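Dihydropyrimidinase (Brevibacillus agri, PDB 3SFW) probably catalyses the reversible, zinc-dependent hydrolytic ring opening of dihydropyrimidines to N-carbamoyl beta-amino acids. Local coordinates at residues V182-G187 with L235-V240; E219-A224 with R247-A252; H239-D244 with W287-R292; A154-L159 with N186-D191. All blocks are in the same frame, centred on the assembly; numbering follows the deposited sequence.

Contact 1 of 4, residues V182-G187 with L235-V240. With ZN (zinc ion), chain D.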
loop_
_atom_site.group_PDB
_atom_site.type_symbol
_atom_site.label_atom_id
_atom_site.label_comp_id
_atom_site.label_asym_id
_atom_site.label_seq_id
_atom_site.Cartn_x
_atom_site.Cartn_y
_atom_site.Cartn_z
ATOM N N VAL A 182 14.548 -2.166 18.552
ATOM C CA VAL A 182 13.399 -1.768 19.358
ATOM C C VAL A 182 12.535 -2.944 19.766
ATOM O O VAL A 182 12.199 -3.761 18.936
ATOM C CB VAL A 182 12.537 -0.731 18.602
ATOM C CG1 VAL A 182 11.194 -0.645 19.162
ATOM C CG2 VAL A 182 13.240 0.635 18.589
ATOM N N HIS A 183 12.002 -2.876 20.994
ATOM C CA HIS A 183 10.793 -3.609 21.392
ATOM C C HIS A 183 9.620 -2.679 21.055
ATOM O O HIS A 183 9.419 -1.663 21.743
ATOM C CB HIS A 183 10.795 -3.906 22.933
ATOM C CG HIS A 183 9.517 -4.541 23.417
ATOM N ND1 HIS A 183 9.459 -5.810 23.969
ATOM C CD2 HIS A 183 8.236 -4.083 23.379
ATOM C CE1 HIS A 183 8.200 -6.083 24.284
ATOM N NE2 HIS A 183 7.438 -5.064 23.919
ATOM N N ALA A 184 8.870 -3.010 19.995
ATOM C CA ALA A 184 7.910 -2.035 19.433
ATOM C C ALA A 184 6.476 -2.426 19.815
ATOM O O ALA A 184 5.754 -3.049 19.021
ATOM C CB ALA A 184 8.052 -1.948 17.871
ATOM N N GLU A 185 6.028 -1.963 20.976
ATOM C CA GLU A 185 4.562 -1.884 21.262
ATOM C C GLU A 185 4.348 -0.515 21.874
ATOM O O GLU A 185 5.217 -0.042 22.654
ATOM C CB GLU A 185 4.115 -2.918 22.307
ATOM C CG GLU A 185 4.329 -4.401 21.918
ATOM C CD GLU A 185 3.997 -5.307 23.075
ATOM O OE1 GLU A 185 4.809 -5.360 24.057
ATOM O OE2 GLU A 185 2.864 -5.870 23.046
ATOM N N ASN A 186 3.155 0.054 21.661
ATOM C CA ASN A 186 2.909 1.367 22.284
ATOM C C ASN A 186 2.656 1.205 23.781
ATOM O O ASN A 186 1.595 0.711 24.209
ATOM C CB ASN A 186 1.759 2.106 21.587
ATOM C CG ASN A 186 1.630 3.524 22.086
ATOM O OD1 ASN A 186 1.397 3.748 23.276
ATOM N ND2 ASN A 186 1.781 4.477 21.198
ATOM N N GLY A 187 3.640 1.568 24.593
ATOM C CA GLY A 187 3.507 1.337 26.036
ATOM C C GLY A 187 2.384 2.127 26.696
ATOM O O GLY A 187 1.933 1.747 27.779
ATOM N N LEU A 235 17.774 0.156 11.774
ATOM C CA LEU A 235 16.834 -0.260 12.810
ATOM C C LEU A 235 16.672 -1.756 12.725
ATOM O O LEU A 235 16.605 -2.311 11.622
ATOM C CB LEU A 235 15.442 0.383 12.558
ATOM C CG LEU A 235 14.352 -0.012 13.591
ATOM C CD1 LEU A 235 14.650 0.753 14.942
ATOM C CD2 LEU A 235 12.989 0.452 13.064
ATOM N N TYR A 236 16.596 -2.404 13.882
ATOM C CA TYR A 236 16.307 -3.833 13.955
ATOM C C TYR A 236 15.123 -4.037 14.898
ATOM O O TYR A 236 15.182 -3.711 16.046
ATOM C CB TYR A 236 17.555 -4.561 14.452
ATOM C CG TYR A 236 17.424 -6.062 14.617
ATOM C CD1 TYR A 236 16.818 -6.609 15.760
ATOM C CD2 TYR A 236 18.094 -6.931 13.735
ATOM C CE1 TYR A 236 16.823 -8.007 15.990
ATOM C CE2 TYR A 236 18.080 -8.315 13.917
ATOM C CZ TYR A 236 17.439 -8.847 15.032
ATOM O OH TYR A 236 17.570 -10.194 15.310
ATOM N N VAL A 237 14.006 -4.473 14.350
ATOM C CA VAL A 237 12.798 -4.646 15.132
ATOM C C VAL A 237 12.806 -6.052 15.719
ATOM O O VAL A 237 12.726 -7.044 14.972
ATOM C CB VAL A 237 11.520 -4.468 14.262
ATOM C CG1 VAL A 237 10.246 -4.516 15.191
ATOM C CG2 VAL A 237 11.578 -3.133 13.456
ATOM N N VAL A 238 12.858 -6.176 17.055
ATOM C CA VAL A 238 12.966 -7.524 17.651
ATOM C C VAL A 238 11.540 -8.113 17.733
ATOM O O VAL A 238 10.557 -7.379 17.627
ATOM C CB VAL A 238 13.578 -7.530 19.097
ATOM C CG1 VAL A 238 14.963 -6.829 19.114
ATOM C CG2 VAL A 238 12.639 -6.817 20.096
ATOM N N HIS A 239 11.475 -9.438 17.838
ATOM C CA HIS A 239 10.202 -10.173 17.956
ATOM C C HIS A 239 9.037 -9.515 17.212
ATOM O O HIS A 239 8.035 -9.171 17.829
ATOM C CB HIS A 239 9.818 -10.504 19.447
ATOM C CG HIS A 239 9.869 -9.337 20.413
ATOM N ND1 HIS A 239 9.261 -8.117 20.165
ATOM C CD2 HIS A 239 10.344 -9.272 21.689
ATOM C CE1 HIS A 239 9.420 -7.327 21.228
ATOM N NE2 HIS A 239 10.057 -8.019 22.165
ATOM N N VAL A 240 9.110 -9.502 15.879
ATOM C CA VAL A 240 7.939 -9.124 15.053
ATOM C C VAL A 240 6.900 -10.280 15.141
ATOM O O VAL A 240 7.253 -11.447 14.906
ATOM C CB VAL A 240 8.380 -8.882 13.571
ATOM C CG1 VAL A 240 7.149 -8.605 12.659
ATOM C CG2 VAL A 240 9.343 -7.707 13.507
HETATM ZN ZN ZN D . 10.865 -7.495 24.131
HETATM O O HOH W 1 8.833 -5.402 18.389
HETATM O O HOH W 2 11.294 -7.293 26.181
HETATM O O HOH W 3 9.394 -8.728 25.281
#
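His183 ND1 and His239 NE2 grip one zinc ion from the two sides of this contact, each nitrogen 2.2 Å from the metal; two waters and the carboxylated Lys150 complete the site. The 2.9 Å between His183 ND1 and His239 NE2 is the spacing of two ligands on a shared metal. The rings form an offset edge-to-face pair with planes at 85°, His239 CE1 standing over the rim of the His183 face. His239 reaches the metal with CG set between its backbone N and carbonyl carbon (chi1 50°). The far nitrogen of His183, NE2, donates in the ring plane to Glu185 OE1 at 2.6 Å; together with the zinc bond at ND1, this holds the ring against turning.

Just before the histidines the two chains are joined as strands. Val182 N donates to Tyr236 O at 3.0 Å, and Val238 N returns a bond to Val182 O over 3.1 Å, at a fairly straight 165°; the two together define a parallel bridge between Val182 and Val237, whose side chains share a sheet face. Val238 CG2 packs against Val182 O, Val182 CG2 meets Leu235 CD1, and Ala184 CB lies near Val237 CG1. Past the bridge a water takes over, accepting from Ala184 N and donating to Val238 O, so the diverging chains remain joined. Metal ligands at the C-terminal ends of adjacent parallel strands are the hallmark of the amidohydrolase TIM barrel.

Contact 2 of 4, residues E219-A224 with R247-A252. With ACT (acetate ion), chain C.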
loop_
_atom_site.group_PDB
_atom_site.type_symbol
_atom_site.label_atom_id
_atom_site.label_comp_id
_atom_site.label_asym_id
_atom_site.label_seq_id
_atom_site.Cartn_x
_atom_site.Cartn_y
_atom_site.Cartn_z
ATOM N N GLU A 219 1.687 0.135 15.419
ATOM C CA GLU A 219 1.929 1.578 15.578
ATOM C C GLU A 219 3.373 1.885 16.018
ATOM O O GLU A 219 4.072 2.693 15.402
ATOM C CB GLU A 219 0.959 2.194 16.592
ATOM C CG GLU A 219 1.105 3.747 16.709
ATOM C CD GLU A 219 2.310 4.164 17.529
ATOM O OE1 GLU A 219 2.573 3.556 18.603
ATOM O OE2 GLU A 219 3.052 5.063 17.029
ATOM N N ALA A 220 3.845 1.164 17.013
ATOM C CA ALA A 220 5.199 1.448 17.526
ATOM C C ALA A 220 6.247 1.041 16.497
ATOM O O ALA A 220 7.309 1.666 16.395
ATOM C CB ALA A 220 5.422 0.724 18.863
ATOM N N THR A 221 5.976 -0.051 15.766
ATOM C CA THR A 221 6.897 -0.438 14.666
ATOM C C THR A 221 6.976 0.713 13.672
ATOM O O THR A 221 8.073 1.110 13.235
ATOM C CB THR A 221 6.400 -1.754 13.969
ATOM O OG1 THR A 221 6.385 -2.794 14.957
ATOM C CG2 THR A 221 7.337 -2.119 12.835
ATOM N N GLY A 222 5.820 1.212 13.231
ATOM C CA GLY A 222 5.837 2.320 12.260
ATOM C C GLY A 222 6.538 3.578 12.782
ATOM O O GLY A 222 7.177 4.306 12.011
ATOM N N ARG A 223 6.328 3.864 14.063
ATOM C CA ARG A 223 6.955 5.034 14.696
ATOM C C ARG A 223 8.467 4.856 14.715
ATOM O O ARG A 223 9.215 5.783 14.353
ATOM C CB ARG A 223 6.412 5.232 16.109
ATOM C CG ARG A 223 7.108 6.382 16.883
ATOM C CD ARG A 223 6.129 6.947 17.936
ATOM N NE ARG A 223 5.330 5.883 18.568
ATOM C CZ ARG A 223 5.622 5.273 19.710
ATOM N NH1 ARG A 223 4.879 4.247 20.118
ATOM N NH2 ARG A 223 6.609 5.751 20.491
ATOM N N ALA A 224 8.933 3.669 15.107
ATOM C CA ALA A 224 10.396 3.468 15.144
ATOM C C ALA A 224 10.966 3.579 13.715
ATOM O O ALA A 224 12.048 4.160 13.499
ATOM C CB ALA A 224 10.709 2.116 15.755
ATOM N N ARG A 247 3.852 -5.784 7.500
ATOM C CA ARG A 247 3.507 -4.872 6.387
ATOM C C ARG A 247 4.315 -3.570 6.444
ATOM O O ARG A 247 4.722 -3.046 5.419
ATOM C CB ARG A 247 1.988 -4.516 6.429
ATOM C CG ARG A 247 1.135 -5.727 6.153
ATOM C CD ARG A 247 -0.318 -5.509 6.614
ATOM N NE ARG A 247 -1.053 -6.764 6.565
ATOM C CZ ARG A 247 -2.210 -6.968 7.192
ATOM N NH1 ARG A 247 -2.740 -5.992 7.917
ATOM N NH2 ARG A 247 -2.824 -8.141 7.109
ATOM N N ARG A 248 4.475 -3.018 7.644
ATOM C CA ARG A 248 5.196 -1.759 7.828
ATOM C C ARG A 248 6.693 -1.920 7.524
ATOM O O ARG A 248 7.320 -1.051 6.882
ATOM C CB ARG A 248 5.004 -1.230 9.235
ATOM C CG ARG A 248 3.590 -0.619 9.466
ATOM C CD ARG A 248 3.336 -0.539 10.900
ATOM N NE ARG A 248 1.956 -0.113 11.237
ATOM C CZ ARG A 248 1.560 1.157 11.411
ATOM N NH1 ARG A 248 2.353 2.185 11.099
ATOM N NH2 ARG A 248 0.392 1.389 11.998
ATOM N N ILE A 249 7.246 -3.046 7.936
ATOM C CA ILE A 249 8.674 -3.337 7.683
ATOM C C ILE A 249 8.862 -3.535 6.186
ATOM O O ILE A 249 9.800 -2.987 5.582
ATOM C CB ILE A 249 9.159 -4.565 8.482
ATOM C CG1 ILE A 249 9.273 -4.176 9.959
ATOM C CG2 ILE A 249 10.580 -5.035 8.012
ATOM C CD1 ILE A 249 9.355 -5.403 10.925
ATOM N N ALA A 250 7.931 -4.273 5.562
ATOM C CA ALA A 250 8.036 -4.453 4.085
ATOM C C ALA A 250 7.946 -3.143 3.315
ATOM O O ALA A 250 8.731 -2.933 2.358
ATOM C CB ALA A 250 6.988 -5.462 3.570
ATOM N N GLU A 251 7.031 -2.260 3.713
ATOM C CA GLU A 251 6.942 -0.922 3.060
ATOM C C GLU A 251 8.216 -0.117 3.252
ATOM O O GLU A 251 8.694 0.526 2.296
ATOM C CB GLU A 251 5.837 -0.043 3.669
ATOM C CG GLU A 251 4.479 -0.570 3.748
ATOM C CD GLU A 251 3.626 0.309 4.692
ATOM O OE1 GLU A 251 3.954 1.552 4.822
ATOM O OE2 GLU A 251 2.666 -0.261 5.300
ATOM N N ALA A 252 8.766 -0.121 4.485
ATOM C CA ALA A 252 10.016 0.607 4.760
ATOM C C ALA A 252 11.162 0.066 3.881
ATOM O O ALA A 252 11.916 0.839 3.282
ATOM C CB ALA A 252 10.408 0.473 6.243
HETATM C C ACT C . -0.476 -10.045 4.925
HETATM O O ACT C . -1.583 -10.328 5.444
HETATM O OXT ACT C . 0.010 -10.788 3.984
HETATM C CH3 ACT C . 0.227 -8.889 5.437
#
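Van der Waals contact joins the helices where Arg248 lies against Gly222 and Glu219. Its CG is anti to the carbonyl carbon (chi1 -75°), and the chain then runs extended to NE. Arg248 CD passes the backbone N of Gly222 at 3.8 Å, NH1 approaches Gly222 CA at 3.7 Å, and one face of the guanidinium lies over the backbone N and CA of Glu219. A side chain on Gly222 would collide with NH1, which shows how closely the arginine fits the bare backbone.

Apolar packing is lighter: Thr221 CG2 meets Ile249 CG1 at 4.0 Å, the two side chains crossing at about a right angle.

Two charged pairs lie within their own helices. Arg223 holds Glu219 side-on, NH1 to OE1 at 2.8 Å and NE to OE2 at 2.9 Å, each carboxylate oxygen using its syn lone pair; Arg223 NH2 also pairs with Asp163. Arg248 NE pairs with Asp244. An alanine in place of Arg248 would probably leave Asp244 without that mate and open a gap over Gly222.

Helices 214-230 and 243-254 run nearly parallel here, their segment axes 20° apart and 9.6 Å at closest approach, both packing on strand 234-237, Ala224 on Leu235 and Ile249 on Val237.

Contact 3 of 4, residues H239-D244 with W287-R292. With ZN (zinc ion), chain D.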
loop_
_atom_site.group_PDB
_atom_site.type_symbol
_atom_site.label_atom_id
_atom_site.label_comp_id
_atom_site.label_asym_id
_atom_site.label_seq_id
_atom_site.Cartn_x
_atom_site.Cartn_y
_atom_site.Cartn_z
ATOM N N HIS A 239 11.475 -9.438 17.838
ATOM C CA HIS A 239 10.202 -10.173 17.956
ATOM C C HIS A 239 9.037 -9.515 17.212
ATOM O O HIS A 239 8.035 -9.171 17.829
ATOM C CB HIS A 239 9.818 -10.504 19.447
ATOM C CG HIS A 239 9.869 -9.337 20.413
ATOM N ND1 HIS A 239 9.261 -8.117 20.165
ATOM C CD2 HIS A 239 10.344 -9.272 21.689
ATOM C CE1 HIS A 239 9.420 -7.327 21.228
ATOM N NE2 HIS A 239 10.057 -8.019 22.165
ATOM N N VAL A 240 9.110 -9.502 15.879
ATOM C CA VAL A 240 7.939 -9.124 15.053
ATOM C C VAL A 240 6.900 -10.280 15.141
ATOM O O VAL A 240 7.253 -11.447 14.906
ATOM C CB VAL A 240 8.380 -8.882 13.571
ATOM C CG1 VAL A 240 7.149 -8.605 12.659
ATOM C CG2 VAL A 240 9.343 -7.707 13.507
ATOM N N SER A 241 5.667 -9.986 15.603
ATOM C CA SER A 241 4.736 -11.100 15.871
ATOM C C SER A 241 3.536 -11.109 14.953
ATOM O O SER A 241 2.729 -12.058 14.975
ATOM C CB SER A 241 4.241 -11.054 17.335
ATOM O OG SER A 241 3.327 -9.977 17.542
ATOM N N CYS A 242 3.316 -10.016 14.235
ATOM C CA CYS A 242 2.029 -9.854 13.553
ATOM C C CYS A 242 2.124 -9.217 12.195
ATOM O O CYS A 242 3.119 -8.544 11.848
ATOM C CB CYS A 242 1.036 -9.069 14.402
ATOM S SG CYS A 242 1.481 -7.335 14.697
ATOM N N ALA A 243 1.106 -9.498 11.386
ATOM C CA ALA A 243 1.068 -9.009 10.005
ATOM C C ALA A 243 1.099 -7.493 9.926
ATOM O O ALA A 243 1.769 -6.938 9.043
ATOM C CB ALA A 243 -0.201 -9.570 9.256
ATOM N N ASP A 244 0.491 -6.810 10.896
ATOM C CA ASP A 244 0.487 -5.341 10.895
ATOM C C ASP A 244 1.944 -4.835 10.869
ATOM O O ASP A 244 2.286 -3.949 10.085
ATOM C CB ASP A 244 -0.216 -4.856 12.160
ATOM C CG ASP A 244 -0.500 -3.362 12.153
ATOM O OD1 ASP A 244 -1.554 -2.989 12.713
ATOM O OD2 ASP A 244 0.322 -2.545 11.662
ATOM N N TRP A 287 4.094 -13.698 27.548
ATOM C CA TRP A 287 5.335 -12.993 27.127
ATOM C C TRP A 287 4.847 -11.938 26.162
ATOM O O TRP A 287 3.656 -11.936 25.796
ATOM C CB TRP A 287 6.327 -13.938 26.416
ATOM C CG TRP A 287 5.697 -14.853 25.385
ATOM C CD1 TRP A 287 5.162 -14.490 24.187
ATOM C CD2 TRP A 287 5.654 -16.296 25.441
ATOM N NE1 TRP A 287 4.760 -15.641 23.483
ATOM C CE2 TRP A 287 5.052 -16.747 24.246
ATOM C CE3 TRP A 287 6.023 -17.246 26.431
ATOM C CZ2 TRP A 287 4.806 -18.120 23.999
ATOM C CZ3 TRP A 287 5.860 -18.597 26.159
ATOM C CH2 TRP A 287 5.295 -19.027 24.933
ATOM N N SER A 288 5.712 -10.977 25.810
ATOM C CA SER A 288 5.227 -9.797 25.069
ATOM C C SER A 288 6.155 -9.569 23.892
ATOM O O SER A 288 7.326 -9.823 24.025
ATOM C CB SER A 288 5.268 -8.554 25.958
ATOM O OG SER A 288 4.397 -8.733 27.082
ATOM N N PRO A 289 5.629 -9.158 22.735
ATOM C CA PRO A 289 4.210 -9.067 22.381
ATOM C C PRO A 289 3.524 -10.377 22.571
ATOM O O PRO A 289 4.152 -11.427 22.601
ATOM C CB PRO A 289 4.226 -8.707 20.886
ATOM C CG PRO A 289 5.588 -9.144 20.406
ATOM C CD PRO A 289 6.500 -8.886 21.566
ATOM N N PRO A 290 2.197 -10.322 22.784
ATOM C CA PRO A 290 1.517 -11.579 23.116
ATOM C C PRO A 290 1.401 -12.488 21.896
ATOM O O PRO A 290 1.455 -12.032 20.752
ATOM C CB PRO A 290 0.120 -11.096 23.551
ATOM C CG PRO A 290 -0.105 -9.803 22.747
ATOM C CD PRO A 290 1.304 -9.170 22.637
ATOM N N LEU A 291 1.078 -13.746 22.135
ATOM C CA LEU A 291 0.685 -14.656 21.051
ATOM C C LEU A 291 -0.523 -14.078 20.309
ATOM O O LEU A 291 -1.318 -13.337 20.907
ATOM C CB LEU A 291 0.356 -16.033 21.661
ATOM C CG LEU A 291 1.575 -16.773 22.200
ATOM C CD1 LEU A 291 1.154 -18.159 22.746
ATOM C CD2 LEU A 291 2.618 -16.958 21.076
ATOM N N ARG A 292 -0.613 -14.383 19.010
ATOM C CA ARG A 292 -1.514 -13.718 18.060
ATOM C C ARG A 292 -2.493 -14.739 17.478
ATOM O O ARG A 292 -2.282 -15.968 17.556
ATOM C CB ARG A 292 -0.706 -13.120 16.890
ATOM C CG ARG A 292 0.390 -12.134 17.339
ATOM C CD ARG A 292 -0.273 -10.983 18.197
ATOM N NE ARG A 292 0.629 -9.811 18.337
ATOM C CZ ARG A 292 0.328 -8.731 19.059
ATOM N NH1 ARG A 292 -0.872 -8.629 19.673
ATOM N NH2 ARG A 292 1.175 -7.704 19.110
HETATM ZN ZN ZN D . 10.865 -7.495 24.131
HETATM O O HOH W 3 9.394 -8.728 25.281
HETATM O O HOH W 2 11.294 -7.293 26.181
#
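Arg292 and Ser241 carry the polar half of this contact, and the arginine can be followed outward atom by atom. Its CB lies 4.1 Å from Ser241 O, and CG comes closer to that carbonyl oxygen, at 3.3 Å. A bend at chi2 (-56°) sets CD within van der Waals range of Ser241 OG. NE then donates to Ser241 OG at 2.8 Å, an N-H...O angle of 162° with the oxygen near the guanidinium plane, while Cys242 CB lies obliquely to the group. Pro290 CD covers one guanidinium face near its rim. At the tip, NH2 forms a salt bridge with Glu217 and NH1 bonds to the carbonyl of Arg212, so three nitrogens hold the flat group in place. Ser241 OG is also hydrogen-bonded to Glu217. A leucine in place of Arg292 would probably leave Glu217 without its charged mate and Ser241 OG without the NE donor.

The other half is a CH-pi contact beside the metal. Pro289, which follows a cis peptide bond, lays CD over one face of the His239 ring, 3.4 Å from its centroid, while its CG packs on His239 O. Ser288 O sits above the same face toward the rim and accepts from a zinc-bound water at 2.7 Å, linking the loop to the coordination sphere.

Segment 239-244 leads from strand 234-237 into helix 243-254, and the 287-292 loop lies against it on the way to helix 295-305, with Pro214 and Glu217 of helix 214-230 and Tyr267 of helix 265-269 packed around them.

Contact 4 of 4, residues A154-L159 with N186-D191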
loop_
_atom_site.group_PDB
_atom_site.type_symbol
_atom_site.label_atom_id
_atom_site.label_comp_id
_atom_site.label_asym_id
_atom_site.label_seq_id
_atom_site.Cartn_x
_atom_site.Cartn_y
_atom_site.Cartn_z
ATOM N N ALA A 154 7.688 -0.162 25.184
ATOM C CA ALA A 154 6.656 -0.552 26.137
ATOM C C ALA A 154 7.276 -0.801 27.522
ATOM O O ALA A 154 8.413 -0.370 27.782
ATOM C CB ALA A 154 5.880 -1.797 25.616
ATOM N N TYR A 155 6.498 -1.416 28.423
ATOM C CA TYR A 155 6.896 -1.593 29.842
ATOM C C TYR A 155 7.032 -0.257 30.563
ATOM O O TYR A 155 8.060 0.066 31.144
ATOM C CB TYR A 155 8.186 -2.423 29.960
ATOM C CG TYR A 155 8.130 -3.761 29.251
ATOM C CD1 TYR A 155 7.255 -4.777 29.646
ATOM C CD2 TYR A 155 9.010 -4.030 28.203
ATOM C CE1 TYR A 155 7.240 -6.029 28.961
ATOM C CE2 TYR A 155 9.007 -5.257 27.547
ATOM C CZ TYR A 155 8.136 -6.235 27.910
ATOM O OH TYR A 155 8.200 -7.451 27.263
ATOM N N LYS A 156 5.974 0.546 30.493
ATOM C CA LYS A 156 5.953 1.847 31.170
ATOM C C LYS A 156 6.397 1.791 32.656
ATOM O O LYS A 156 6.058 0.846 33.400
ATOM C CB LYS A 156 4.528 2.435 31.054
ATOM C CG LYS A 156 4.424 3.890 31.517
ATOM C CD LYS A 156 2.954 4.347 31.519
ATOM C CE LYS A 156 2.824 5.874 31.352
ATOM N NZ LYS A 156 1.489 6.225 30.704
ATOM N N ASN A 157 7.218 2.757 33.043
ATOM C CA ASN A 157 7.710 2.857 34.411
ATOM C C ASN A 157 8.663 1.738 34.809
ATOM O O ASN A 157 9.070 1.647 35.965
ATOM C CB ASN A 157 6.537 2.892 35.410
ATOM C CG ASN A 157 5.638 4.122 35.226
ATOM O OD1 ASN A 157 6.117 5.242 35.009
ATOM N ND2 ASN A 157 4.328 3.895 35.238
ATOM N N VAL A 158 9.041 0.885 33.856
ATOM C CA VAL A 158 10.045 -0.145 34.113
ATOM C C VAL A 158 11.222 0.022 33.116
ATOM O O VAL A 158 12.353 0.349 33.520
ATOM C CB VAL A 158 9.430 -1.573 33.989
ATOM C CG1 VAL A 158 10.483 -2.649 34.365
ATOM C CG2 VAL A 158 8.178 -1.719 34.907
ATOM N N LEU A 159 10.960 -0.237 31.827
ATOM C CA LEU A 159 12.022 -0.202 30.787
ATOM C C LEU A 159 11.766 0.868 29.731
ATOM O O LEU A 159 12.660 1.235 28.979
ATOM C CB LEU A 159 12.167 -1.579 30.074
ATOM C CG LEU A 159 12.378 -2.830 30.933
ATOM C CD1 LEU A 159 12.480 -4.088 30.025
ATOM C CD2 LEU A 159 13.657 -2.675 31.817
ATOM N N ASN A 186 3.155 0.054 21.661
ATOM C CA ASN A 186 2.909 1.367 22.284
ATOM C C ASN A 186 2.656 1.205 23.781
ATOM O O ASN A 186 1.595 0.711 24.209
ATOM C CB ASN A 186 1.759 2.106 21.587
ATOM C CG ASN A 186 1.630 3.524 22.086
ATOM O OD1 ASN A 186 1.397 3.748 23.276
ATOM N ND2 ASN A 186 1.781 4.477 21.198
ATOM N N GLY A 187 3.640 1.568 24.593
ATOM C CA GLY A 187 3.507 1.337 26.036
ATOM C C GLY A 187 2.384 2.127 26.696
ATOM O O GLY A 187 1.933 1.747 27.779
ATOM N N ASP A 188 2.026 3.279 26.140
ATOM C CA ASP A 188 0.946 4.080 26.773
ATOM C C ASP A 188 -0.422 3.487 26.518
ATOM O O ASP A 188 -1.291 3.443 27.425
ATOM C CB ASP A 188 0.994 5.514 26.299
ATOM C CG ASP A 188 2.213 6.262 26.855
ATOM O OD1 ASP A 188 2.454 6.197 28.086
ATOM O OD2 ASP A 188 2.934 6.882 26.078
ATOM N N VAL A 189 -0.626 3.010 25.302
ATOM C CA VAL A 189 -1.872 2.303 24.974
ATOM C C VAL A 189 -1.971 1.085 25.868
ATOM O O VAL A 189 -3.014 0.832 26.455
ATOM C CB VAL A 189 -1.879 1.821 23.471
ATOM C CG1 VAL A 189 -3.032 0.763 23.244
ATOM C CG2 VAL A 189 -2.039 2.996 22.550
ATOM N N LEU A 190 -0.878 0.319 25.975
ATOM C CA LEU A 190 -0.897 -0.907 26.796
ATOM C C LEU A 190 -1.170 -0.608 28.290
ATOM O O LEU A 190 -1.958 -1.320 28.956
ATOM C CB LEU A 190 0.447 -1.654 26.663
ATOM C CG LEU A 190 0.482 -2.651 25.488
ATOM C CD1 LEU A 190 -0.168 -2.070 24.201
ATOM C CD2 LEU A 190 1.927 -3.084 25.233
ATOM N N ASP A 191 -0.512 0.420 28.814
ATOM C CA ASP A 191 -0.697 0.777 30.251
ATOM C C ASP A 191 -2.176 1.074 30.554
ATOM O O ASP A 191 -2.722 0.567 31.558
ATOM C CB ASP A 191 0.171 1.992 30.644
ATOM C CG ASP A 191 0.140 2.277 32.157
ATOM O OD1 ASP A 191 -0.449 3.306 32.570
ATOM O OD2 ASP A 191 0.768 1.513 32.914
HETATM O O HOH W 4 3.270 -0.233 29.283
#
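The N-terminal turn of helix 187-199 meets the 154-159 loop through a salt-bridge network built on Lys156. The lysine leaves the loop with CG anti to its backbone N (chi1 -171°) and continues extended, and Lys156 CD lies 3.6 Å from Asp191 CG. NZ reaches Asp188 OD1 at 2.8 Å, met on the anti side and somewhat out of the carboxylate plane; Asp191 OD1 is a second, long partner at 4.0 Å from NZ. Both aspartates cross the lysine chain at about a right angle. Asp191 is also paired with Lys195, and Lys156 with Glu164 of a neighbouring subunit, which extends the network across a subunit interface.

The helix start is N-capped by Asn186, whose OD1 accepts from Val189 N at 3.0 Å and more weakly from Asp188 N. At Gly187 the backbones touch, with its CA 3.7 Å from Ala154 CA, a spacing that a side chain at the glycine would not allow. A water joins the two chains close by, accepting from Lys156 N and donating to Gly187 O. Deeper in, Ala154 CB lies 4.2 Å from Leu190 CD2.

How the contacts relate
The four contacts step outward from the metal centre of a barrel enzyme. Contacts 1 and 3, their centres about 10 Å apart, share His239, the same zinc ion and its two waters; the carboxylate of Glu185 in contact 1 packs on Pro289 and Ser288 of contact 3. Contact 4, with the side chain of Ala154 about 8 Å from a bound zinc, continues from contact 1 through Asn186 and Gly187, and its Tyr155 OH approaches His183 CE1 at 3.3 Å and Ser288 CB at 3.4 Å. Contact 2 lies farther out, the side chain of Thr221 about 11 Å from a bound zinc, but Glu219 OE1 meets Asn186 ND2 at 2.9 Å, a probable hydrogen bond, and Ile249 packs on Val240.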